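Local structure of putative transcriptional regulator protein, LacI family (Rhizobium etli, 3MIZ) at residues A261-D266 and E271-G276; N99-T104 and S110-D115. The protein probably binds operator DNA as a LacI-family transcriptional regulator, most likely as a repressor whose DNA binding responds to a small effector. All blocks are in the same frame, centred on the assembly; numbering follows the deposited sequence.

Interaction 1. Residues A261-D266 and E271-G276; sequences AKWLND and EKIYPG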
loop_
_atom_site.group_PDB
_atom_site.type_symbol
_atom_site.label_atom_id
_atom_site.label_comp_id
_atom_site.label_asym_id
_atom_site.label_seq_id
_atom_site.Cartn_x
_atom_site.Cartn_y
_atom_site.Cartn_z
ATOM N N ALA A 261 18.273 7.634 8.824
ATOM C CA ALA A 261 18.554 9.003 8.404
ATOM C C ALA A 261 19.522 9.693 9.368
ATOM O O ALA A 261 20.483 10.320 8.935
ATOM C CB ALA A 261 17.244 9.804 8.296
ATOM N N LYS A 262 19.274 9.572 10.669
ATOM C CA LYS A 262 20.153 10.195 11.655
ATOM C C LYS A 262 21.560 9.622 11.524
ATOM O O LYS A 262 22.553 10.354 11.551
ATOM C CB LYS A 262 19.638 9.959 13.078
ATOM C CG LYS A 262 20.513 10.625 14.133
ATOM C CD LYS A 262 20.109 10.258 15.547
ATOM C CE LYS A 262 21.082 10.875 16.549
ATOM N NZ LYS A 262 20.688 10.604 17.957
ATOM N N TRP A 263 21.634 8.305 11.378
ATOM C CA TRP A 263 22.903 7.613 11.237
ATOM C C TRP A 263 23.657 8.150 10.019
ATOM O O TRP A 263 24.859 8.418 10.095
ATOM C CB TRP A 263 22.647 6.110 11.100
ATOM C CG TRP A 263 23.803 5.238 11.475
ATOM C CD1 TRP A 263 24.979 5.627 12.056
ATOM C CD2 TRP A 263 23.880 3.814 11.332
ATOM N NE1 TRP A 263 25.780 4.534 12.286
ATOM C CE2 TRP A 263 25.130 3.408 11.851
ATOM C CE3 TRP A 263 23.013 2.841 10.819
ATOM C CZ2 TRP A 263 25.535 2.068 11.873
ATOM C CZ3 TRP A 263 23.417 1.506 10.840
ATOM C CH2 TRP A 263 24.667 1.135 11.365
ATOM N N LEU A 264 22.952 8.318 8.902
ATOM C CA LEU A 264 23.580 8.843 7.694
ATOM C C LEU A 264 24.079 10.262 7.957
ATOM O O LEU A 264 25.173 10.642 7.525
ATOM C CB LEU A 264 22.591 8.868 6.520
ATOM C CG LEU A 264 23.112 9.495 5.213
ATOM C CD1 LEU A 264 24.318 8.716 4.699
ATOM C CD2 LEU A 264 22.011 9.511 4.160
ATOM N N ASN A 265 23.269 11.042 8.664
ATOM C CA ASN A 265 23.633 12.419 8.971
ATOM C C ASN A 265 24.959 12.465 9.725
ATOM O O ASN A 265 25.833 13.264 9.388
ATOM C CB ASN A 265 22.527 13.091 9.795
ATOM C CG ASN A 265 22.665 14.609 9.843
ATOM O OD1 ASN A 265 22.660 15.279 8.810
ATOM N ND2 ASN A 265 22.779 15.155 11.049
ATOM N N ASP A 266 25.117 11.606 10.730
ATOM C CA ASP A 266 26.352 11.573 11.510
ATOM C C ASP A 266 27.535 11.115 10.666
ATOM O O ASP A 266 28.646 11.623 10.817
ATOM C CB ASP A 266 26.209 10.656 12.734
ATOM C CG ASP A 266 25.141 11.129 13.701
ATOM O OD1 ASP A 266 24.923 12.352 13.804
ATOM O OD2 ASP A 266 24.521 10.278 14.369
ATOM N N GLU A 271 32.025 11.798 12.309
ATOM C CA GLU A 271 31.685 10.902 13.413
ATOM C C GLU A 271 32.233 9.482 13.333
ATOM O O GLU A 271 32.123 8.811 12.307
ATOM C CB GLU A 271 30.165 10.845 13.588
ATOM C CG GLU A 271 29.588 12.093 14.224
ATOM C CD GLU A 271 30.194 12.364 15.589
ATOM O OE1 GLU A 271 29.965 11.554 16.514
ATOM O OE2 GLU A 271 30.905 13.382 15.731
ATOM N N LYS A 272 32.819 9.029 14.438
ATOM C CA LYS A 272 33.385 7.689 14.517
ATOM C C LYS A 272 32.341 6.688 14.982
ATOM O O LYS A 272 32.389 6.209 16.116
ATOM C CB LYS A 272 34.567 7.650 15.489
ATOM C CG LYS A 272 35.770 8.468 15.069
ATOM C CD LYS A 272 36.960 8.228 15.993
ATOM C CE LYS A 272 37.563 6.837 15.798
ATOM N NZ LYS A 272 36.609 5.731 16.101
ATOM N N ILE A 273 31.390 6.375 14.111
ATOM C CA ILE A 273 30.361 5.411 14.458
ATOM C C ILE A 273 30.666 4.090 13.772
ATOM O O ILE A 273 30.463 3.948 12.566
ATOM C CB ILE A 273 28.961 5.885 14.021
ATOM C CG1 ILE A 273 28.551 7.115 14.833
ATOM C CG2 ILE A 273 27.947 4.759 14.209
ATOM C CD1 ILE A 273 28.442 6.857 16.325
ATOM N N TYR A 274 31.170 3.128 14.539
ATOM C CA TYR A 274 31.483 1.820 13.983
ATOM C C TYR A 274 30.294 1.372 13.141
ATOM O O TYR A 274 29.177 1.258 13.646
ATOM C CB TYR A 274 31.744 0.813 15.107
ATOM C CG TYR A 274 33.103 0.956 15.759
ATOM C CD1 TYR A 274 34.272 0.764 15.022
ATOM C CD2 TYR A 274 33.223 1.262 17.115
ATOM C CE1 TYR A 274 35.530 0.873 15.617
ATOM C CE2 TYR A 274 34.477 1.374 17.722
ATOM C CZ TYR A 274 35.626 1.176 16.966
ATOM O OH TYR A 274 36.868 1.278 17.555
ATOM N N PRO A 275 30.519 1.130 11.840
ATOM C CA PRO A 275 29.437 0.698 10.954
ATOM C C PRO A 275 28.762 -0.564 11.464
ATOM O O PRO A 275 27.845 -0.498 12.282
ATOM C CB PRO A 275 30.147 0.492 9.614
ATOM C CG PRO A 275 31.536 0.110 10.021
ATOM C CD PRO A 275 31.816 1.085 11.142
ATOM N N GLY A 276 29.219 -1.714 10.987
ATOM C CA GLY A 276 28.620 -2.957 11.427
ATOM C C GLY A 276 27.124 -2.922 11.202
ATOM O O GLY A 276 26.594 -1.998 10.575
#
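The side chain of Trp263 leaves its helix with CG anti to the backbone N (chi1 -157°), which carries the indole out to the loop 271-276. There it meets Ile273, whose CG2 is likewise anti to the backbone N. The CG2 methyl sits at the edge of the indole, on its pyrrole side, 3.8 Å from Trp263 CD1. Trp263 NE1 is modelled only 2.9 Å from Ile273 CG2. That is too short for a relaxed packing contact, so its detail is doubtful. The two side chains cross obliquely. Further along the edge, Pro275 O lies in the ring plane, 3.5 Å from Trp263 CZ2. Gly276 O comes to 3.8 Å from Trp263 CH2. Arg278 makes a cation-pi contact with the same indole.

Nearer the helix end, Glu271 CB rests 3.3 Å from Asp266 O. The Glu271 chain bends at chi2 (-58°), and its carboxylate leads away from the helix. No hydrogen bond joins the two segments. The contact is a helix-to-strand connection of the periplasmic binding protein-like fold: the loop after helix 253-268 turns past the indole edge and leads into strand 277-285.

Interaction 2. Residues N99-T104 and S110-D115; sequences NCRPQT and SIEPDD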
loop_
_atom_site.group_PDB
_atom_site.type_symbol
_atom_site.label_atom_id
_atom_site.label_comp_id
_atom_site.label_asym_id
_atom_site.label_seq_id
_atom_site.Cartn_x
_atom_site.Cartn_y
_atom_site.Cartn_z
ATOM N N ASN A 99 16.826 -1.824 5.826
ATOM C CA ASN A 99 15.981 -2.992 5.543
ATOM C C ASN A 99 16.736 -4.020 4.708
ATOM O O ASN A 99 16.141 -4.922 4.109
ATOM C CB ASN A 99 14.704 -2.580 4.801
ATOM C CG ASN A 99 13.574 -3.578 4.997
ATOM O OD1 ASN A 99 12.647 -3.658 4.192
ATOM N ND2 ASN A 99 13.644 -4.336 6.078
ATOM N N CYS A 100 18.054 -3.874 4.673
ATOM C CA CYS A 100 18.896 -4.769 3.915
ATOM C C CYS A 100 20.303 -4.764 4.494
ATOM O O CYS A 100 20.660 -3.901 5.301
ATOM C CB CYS A 100 18.919 -4.348 2.436
ATOM S SG CYS A 100 19.379 -2.606 2.135
ATOM N N ARG A 101 21.091 -5.749 4.083
ATOM C CA ARG A 101 22.460 -5.897 4.545
ATOM C C ARG A 101 23.350 -6.184 3.335
ATOM O O ARG A 101 22.934 -6.869 2.397
ATOM C CB ARG A 101 22.527 -7.060 5.540
ATOM C CG ARG A 101 23.823 -7.845 5.554
ATOM C CD ARG A 101 23.648 -9.117 6.366
ATOM N NE ARG A 101 22.288 -9.633 6.213
ATOM C CZ ARG A 101 21.815 -10.730 6.798
ATOM N NH1 ARG A 101 22.586 -11.468 7.591
ATOM N NH2 ARG A 101 20.550 -11.076 6.605
ATOM N N PRO A 102 24.586 -5.673 3.349
ATOM C CA PRO A 102 25.485 -5.916 2.219
ATOM C C PRO A 102 25.922 -7.372 2.159
ATOM O O PRO A 102 25.992 -8.046 3.189
ATOM C CB PRO A 102 26.657 -4.981 2.505
ATOM C CG PRO A 102 26.713 -4.982 4.012
ATOM C CD PRO A 102 25.247 -4.862 4.391
ATOM N N GLN A 103 26.199 -7.858 0.952
ATOM C CA GLN A 103 26.664 -9.230 0.781
ATOM C C GLN A 103 28.113 -9.260 1.255
ATOM O O GLN A 103 28.569 -10.234 1.866
ATOM C CB GLN A 103 26.585 -9.641 -0.692
ATOM C CG GLN A 103 26.978 -11.087 -0.955
ATOM C CD GLN A 103 26.191 -12.063 -0.101
ATOM O OE1 GLN A 103 26.379 -12.134 1.114
ATOM N NE2 GLN A 103 25.295 -12.814 -0.733
ATOM N N THR A 104 28.831 -8.176 0.975
ATOM C CA THR A 104 30.226 -8.050 1.388
ATOM C C THR A 104 30.279 -7.574 2.833
ATOM O O THR A 104 29.787 -6.494 3.162
ATOM C CB THR A 104 30.988 -7.043 0.497
ATOM O OG1 THR A 104 31.074 -7.563 -0.834
ATOM C CG2 THR A 104 32.387 -6.793 1.034
ATOM N N SER A 110 24.448 -0.753 8.140
ATOM C CA SER A 110 23.107 -1.192 7.796
ATOM C C SER A 110 22.246 -1.357 9.029
ATOM O O SER A 110 22.740 -1.655 10.116
ATOM C CB SER A 110 23.157 -2.515 7.033
ATOM O OG SER A 110 23.748 -3.530 7.820
ATOM N N ILE A 111 20.949 -1.146 8.849
ATOM C CA ILE A 111 20.005 -1.293 9.941
ATOM C C ILE A 111 18.794 -2.041 9.379
ATOM O O ILE A 111 18.224 -1.654 8.354
ATOM C CB ILE A 111 19.641 0.098 10.525
ATOM C CG1 ILE A 111 18.787 -0.069 11.779
ATOM C CG2 ILE A 111 18.954 0.955 9.469
ATOM C CD1 ILE A 111 18.688 1.205 12.639
ATOM N N GLU A 112 18.439 -3.137 10.042
ATOM C CA GLU A 112 17.339 -4.001 9.620
ATOM C C GLU A 112 16.424 -4.382 10.778
ATOM O O GLU A 112 16.796 -4.258 11.946
ATOM C CB GLU A 112 17.885 -5.318 9.081
ATOM C CG GLU A 112 18.850 -5.245 7.915
ATOM C CD GLU A 112 19.562 -6.571 7.738
ATOM O OE1 GLU A 112 20.521 -6.831 8.496
ATOM O OE2 GLU A 112 19.153 -7.362 6.864
ATOM N N PRO A 113 15.226 -4.898 10.457
ATOM C CA PRO A 113 14.256 -5.324 11.470
ATOM C C PRO A 113 14.619 -6.763 11.831
ATOM O O PRO A 113 15.250 -7.465 11.030
ATOM C CB PRO A 113 12.929 -5.231 10.725
ATOM C CG PRO A 113 13.308 -5.679 9.355
ATOM C CD PRO A 113 14.623 -4.940 9.111
ATOM N N ASP A 114 14.224 -7.215 13.015
ATOM C CA ASP A 114 14.548 -8.567 13.445
ATOM C C ASP A 114 13.388 -9.547 13.233
ATOM O O ASP A 114 12.645 -9.848 14.167
ATOM C CB ASP A 114 14.940 -8.551 14.922
ATOM C CG ASP A 114 15.797 -9.733 15.313
ATOM O OD1 ASP A 114 15.634 -10.824 14.730
ATOM O OD2 ASP A 114 16.628 -9.565 16.230
ATOM N N ASP A 115 13.239 -10.037 12.004
ATOM C CA ASP A 115 12.190 -10.995 11.659
ATOM C C ASP A 115 12.198 -12.212 12.570
ATOM O O ASP A 115 11.151 -12.694 13.000
ATOM C CB ASP A 115 12.374 -11.471 10.217
ATOM C CG ASP A 115 12.057 -10.397 9.217
ATOM O OD1 ASP A 115 10.921 -10.381 8.709
ATOM O OD2 ASP A 115 12.936 -9.554 8.963
#
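This is a buried backbone pairing with one hydrogen bond, placed where the chain crosses between the two lobes. Asn99 N donates to Ile111 O at 2.9 Å. The bond is nearly straight (173° at the hydrogen) and lies in the carbonyl plane. The segments run roughly antiparallel, and the chain turns a corner at Asn99, consistent with so short a pairing. Ser110 CB packs 3.3 Å from Cys100 O, and Glu112 CG lies 3.5 Å from Cys100 O. This carbonyl is buried with no polar partner in the model.

Strand 110-113 pairs with strand 277-285 and leads into helix 115-127. It is one of the crossovers that link the lobes in the LacI-family core. Asp114 stands at the N-cap of that helix, and its OD1 accepts from Gln117 N.

Glu112 extends beyond CG (chi2 165°), bringing its carboxylate alongside Arg101 CB, 3.6 Å from Glu112 OE1. The OE1 atom lies over one face of the guanidinium, and the two planes are 62° apart. Glu112 OE2 makes a long salt bridge to Arg101 NE (3.9 Å), charges only, well out of the guanidinium plane. Its stronger partner is Arg81, which also bridges to Asp115.

Interaction 2 is buried, its centre about 11 Å from that of the chain; interaction 1 is a surface contact, about 23 Å out. Their centres are about 15 Å apart. They meet directly, with Trp263 CZ3 3.3 Å from Ser110 O. Strand 277-285 ties them together: the loop of interaction 1 runs into it, and the strand 110-113 of interaction 2 pairs with it. Helix 253-268 also serves both, since it carries Trp263 and touches Ile111 and Pro113. The chemistry differs with place. Interaction 1 is held across its segments by packing at an indole edge. Interaction 2 adds a long salt bridge to a backbone hydrogen bond, with Arg81 outside its segments the stronger partner of Glu112.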